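Long-range contact in probable acetyltransferase (Thermus thermophilus, PDB 3EXN), which binds acetyl-coenzyme A and, as a member of the GCN5-related N-acetyltransferase family, probably transfers its acetyl group to an acceptor substrate: residues A[10-14]-A[108-113]. Residues are numbered along the deposited sequence; the frame is centred on the assembly and turned at random. Where two conformers were deposited one is given.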
ATOM      1  N   LEU A  10     -16.551   7.952  -7.636  1.00  9.64           N
ATOM      2  CA  LEU A  10     -15.319   8.162  -8.406  1.00  8.30           C
ATOM      3  C   LEU A  10     -14.141   8.530  -7.522  1.00  7.73           C
ATOM      4  O   LEU A  10     -13.023   8.088  -7.811  1.00  6.06           O
ATOM      5  CB  LEU A  10     -15.510   9.274  -9.458  1.00  8.35           C
ATOM      6  CG  LEU A  10     -16.624   9.053 -10.483  1.00  8.02           C
ATOM      7  CD1 LEU A  10     -16.824  10.372 -11.335  1.00  8.08           C
ATOM      8  CD2 LEU A  10     -16.288   7.872 -11.321  1.00 11.28           C
ATOM      9  N   THR A  11     -14.372   9.336  -6.473  1.00  7.01           N
ATOM     10  CA  THR A  11     -13.303   9.917  -5.661  1.00  6.37           C
ATOM     11  C   THR A  11     -13.010   8.951  -4.515  1.00  6.78           C
ATOM     12  O   THR A  11     -13.906   8.537  -3.802  1.00  4.72           O
ATOM     13  CB  THR A  11     -13.702  11.309  -5.076  1.00  6.71           C
ATOM     14  OG1 THR A  11     -13.956  12.238  -6.169  1.00  8.96           O
ATOM     15  CG2 THR A  11     -12.571  11.877  -4.218  1.00  7.95           C
ATOM     16  N   LEU A  12     -11.737   8.619  -4.349  1.00  7.10           N
ATOM     17  CA  LEU A  12     -11.307   7.605  -3.403  1.00  8.10           C
ATOM     18  C   LEU A  12     -10.859   8.375  -2.187  1.00  8.08           C
ATOM     19  O   LEU A  12      -9.994   9.249  -2.319  1.00 11.10           O
ATOM     20  CB  LEU A  12     -10.132   6.808  -4.036  1.00  7.60           C
ATOM     21  CG  LEU A  12      -9.645   5.523  -3.432  1.00  5.99           C
ATOM     22  CD1 LEU A  12     -10.681   4.377  -3.532  1.00  4.24           C
ATOM     23  CD2 LEU A  12      -8.313   5.213  -4.086  1.00  3.92           C
ATOM     24  N   ASP A  13     -11.403   8.034  -1.023  1.00  8.34           N
ATOM     25  CA  ASP A  13     -10.994   8.638   0.254  1.00  8.29           C
ATOM     26  C   ASP A  13      -9.935   7.831   1.013  1.00  6.95           C
ATOM     27  O   ASP A  13     -10.021   6.600   1.123  1.00  7.09           O
ATOM     28  CB  ASP A  13     -12.188   8.838   1.143  1.00  8.69           C
ATOM     29  CG  ASP A  13     -13.235   9.764   0.508  1.00 10.57           C
ATOM     30  OD1 ASP A  13     -12.838  10.730  -0.198  1.00 12.86           O
ATOM     31  OD2 ASP A  13     -14.441   9.522   0.723  1.00 13.88           O
ATOM     32  N   LEU A  14      -8.962   8.543   1.564  1.00  6.06           N
ATOM     33  CA  LEU A  14      -7.861   7.895   2.276  1.00  5.92           C
ATOM     34  C   LEU A  14      -8.117   8.165   3.759  1.00  5.85           C
ATOM     35  O   LEU A  14      -7.880   9.293   4.211  1.00  6.08           O
ATOM     36  CB  LEU A  14      -6.524   8.510   1.818  1.00  4.68           C
ATOM     37  CG  LEU A  14      -5.834   7.894   0.591  1.00  5.45           C
ATOM     38  CD1 LEU A  14      -6.683   7.955  -0.689  1.00  3.52           C
ATOM     39  CD2 LEU A  14      -4.536   8.562   0.359  1.00  7.47           C
ATOM     40  N   GLN A 108      -4.982   6.493  -8.552  1.00  6.02           N
ATOM     41  CA  GLN A 108      -5.611   7.595  -7.823  1.00  6.64           C
ATOM     42  C   GLN A 108      -5.078   7.635  -6.374  1.00  5.62           C
ATOM     43  O   GLN A 108      -4.796   8.735  -5.854  1.00  4.31           O
ATOM     44  CB  GLN A 108      -7.138   7.466  -7.815  1.00  5.58           C
ATOM     45  CG  GLN A 108      -7.818   8.752  -7.280  1.00  7.13           C
ATOM     46  CD  GLN A 108      -9.323   8.662  -7.150  1.00  7.78           C
ATOM     47  OE1 GLN A 108     -10.009   7.874  -7.843  1.00  7.48           O
ATOM     48  NE2 GLN A 108      -9.841   9.448  -6.254  1.00  3.81           N
ATOM     49  N   ALA A 109      -4.945   6.449  -5.754  1.00  4.70           N
ATOM     50  CA  ALA A 109      -4.521   6.343  -4.334  1.00  5.38           C
ATOM     51  C   ALA A 109      -3.078   6.863  -4.205  1.00  6.01           C
ATOM     52  O   ALA A 109      -2.730   7.609  -3.278  1.00  6.26           O
ATOM     53  CB  ALA A 109      -4.625   4.901  -3.822  1.00  5.71           C
ATOM     54  N   LEU A 110      -2.255   6.486  -5.173  1.00  7.39           N
ATOM     55  CA  LEU A 110      -0.859   6.890  -5.175  1.00  8.91           C
ATOM     56  C   LEU A 110      -0.709   8.403  -5.361  1.00  9.73           C
ATOM     57  O   LEU A 110       0.119   9.066  -4.660  1.00 11.02           O
ATOM     58  CB  LEU A 110      -0.131   6.163  -6.298  1.00 10.04           C
ATOM     59  CG  LEU A 110       1.366   6.081  -6.275  1.00 12.16           C
ATOM     60  CD1 LEU A 110       1.856   5.557  -4.911  1.00 12.90           C
ATOM     61  CD2 LEU A 110       1.767   5.149  -7.441  1.00 13.74           C
ATOM     62  N   GLU A 111      -1.513   8.965  -6.260  1.00  8.09           N
ATOM     63  CA  GLU A 111      -1.396  10.394  -6.552  1.00 10.05           C
ATOM     64  C   GLU A 111      -1.964  11.200  -5.370  1.00  8.49           C
ATOM     65  O   GLU A 111      -1.398  12.234  -5.007  1.00  7.31           O
ATOM     66  CB  GLU A 111      -2.016  10.759  -7.924  1.00 10.38           C
ATOM     67  CG  GLU A 111      -1.281  10.101  -9.187  1.00 14.68           C
ATOM     68  CD  GLU A 111       0.298  10.016  -9.078  1.00 19.62           C
ATOM     69  OE1 GLU A 111       0.937  10.932  -8.518  1.00 25.59           O
ATOM     70  OE2 GLU A 111       0.916   9.027  -9.567  1.00 25.50           O
ATOM     71  N   ARG A 112      -3.048  10.721  -4.762  1.00  7.97           N
ATOM     72  CA  ARG A 112      -3.599  11.429  -3.598  0.60  8.48           C
ATOM     73  C   ARG A 112      -2.615  11.385  -2.419  1.00  8.56           C
ATOM     74  O   ARG A 112      -2.484  12.395  -1.668  1.00  8.12           O
ATOM     75  CB  ARG A 112      -4.955  10.894  -3.178  0.60  8.70           C
ATOM     76  CG  ARG A 112      -6.045  11.296  -4.151  0.60  8.81           C
ATOM     77  CD  ARG A 112      -7.420  11.144  -3.605  0.60  8.51           C
ATOM     78  NE  ARG A 112      -8.374  11.272  -4.692  0.60  9.99           N
ATOM     79  CZ  ARG A 112      -8.762  12.431  -5.229  0.60  9.63           C
ATOM     80  NH1 ARG A 112      -8.309  13.597  -4.752  0.60 10.55           N
ATOM     81  NH2 ARG A 112      -9.624  12.431  -6.238  0.60  9.05           N
ATOM     82  N   PHE A 113      -1.914  10.259  -2.262  1.00  7.62           N
ATOM     83  CA  PHE A 113      -0.952  10.116  -1.148  1.00  8.38           C
ATOM     84  C   PHE A 113       0.267  11.010  -1.425  1.00  8.28           C
ATOM     85  O   PHE A 113       0.686  11.785  -0.562  1.00  8.71           O
ATOM     86  CB  PHE A 113      -0.581   8.646  -0.962  1.00  7.53           C
ATOM     87  CG  PHE A 113       0.561   8.430  -0.005  1.00  8.84           C
ATOM     88  CD1 PHE A 113       0.439   8.814   1.331  1.00  8.32           C
ATOM     89  CD2 PHE A 113       1.766   7.913  -0.450  1.00 10.15           C
ATOM     90  CE1 PHE A 113       1.510   8.668   2.228  1.00  8.29           C
ATOM     91  CE2 PHE A 113       2.868   7.747   0.460  1.00  7.25           C
ATOM     92  CZ  PHE A 113       2.737   8.108   1.754  1.00  5.75           C
TER
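Over one face of the Arg112 guanidinium sits the methyl of Thr11, CG2 lying 3.6 Å from NH2, and the two side chains cross at about a right angle. At the edge of the same group, in its plane, comes the amide end of Gln108. Leu12 O approaches the guanidinium obliquely and is 3.4 Å from Arg112 CD, so the aliphatic part of the arginine also runs past the backbone of 10-14. The Gln108 chain has CG anti to the backbone N (chi1 -169°) and stays extended beyond it, which carries the amide across to the backbone of Leu10 and Leu12; its CD is 3.7 Å from Leu12 CB. Deeper in, Leu12 CD2 meets Ala109 CB at 3.7 Å. Farther along, Leu14 CD2 lies 4.2 Å from Phe113 CB, at the root of a side chain whose ring turns away from 10-14. Leu14 CD1 is likewise 4.2 Å from Arg112 CB. The contact thus packs helix 105-115 of the GNAT fold, which carries acetyl-CoA-binding residues Gly106 and Arg107, against the N-terminal segment that leads into, and begins, edge strand 13-16. Leu67 of neighbouring strand 62-69 touches both Leu14 and Ala109, while Phe113 reaches Leu77 and Ala79 of strand 72-81, and Ala109 rests on Leu94 of strand 89-96, another acetyl-CoA-binding residue.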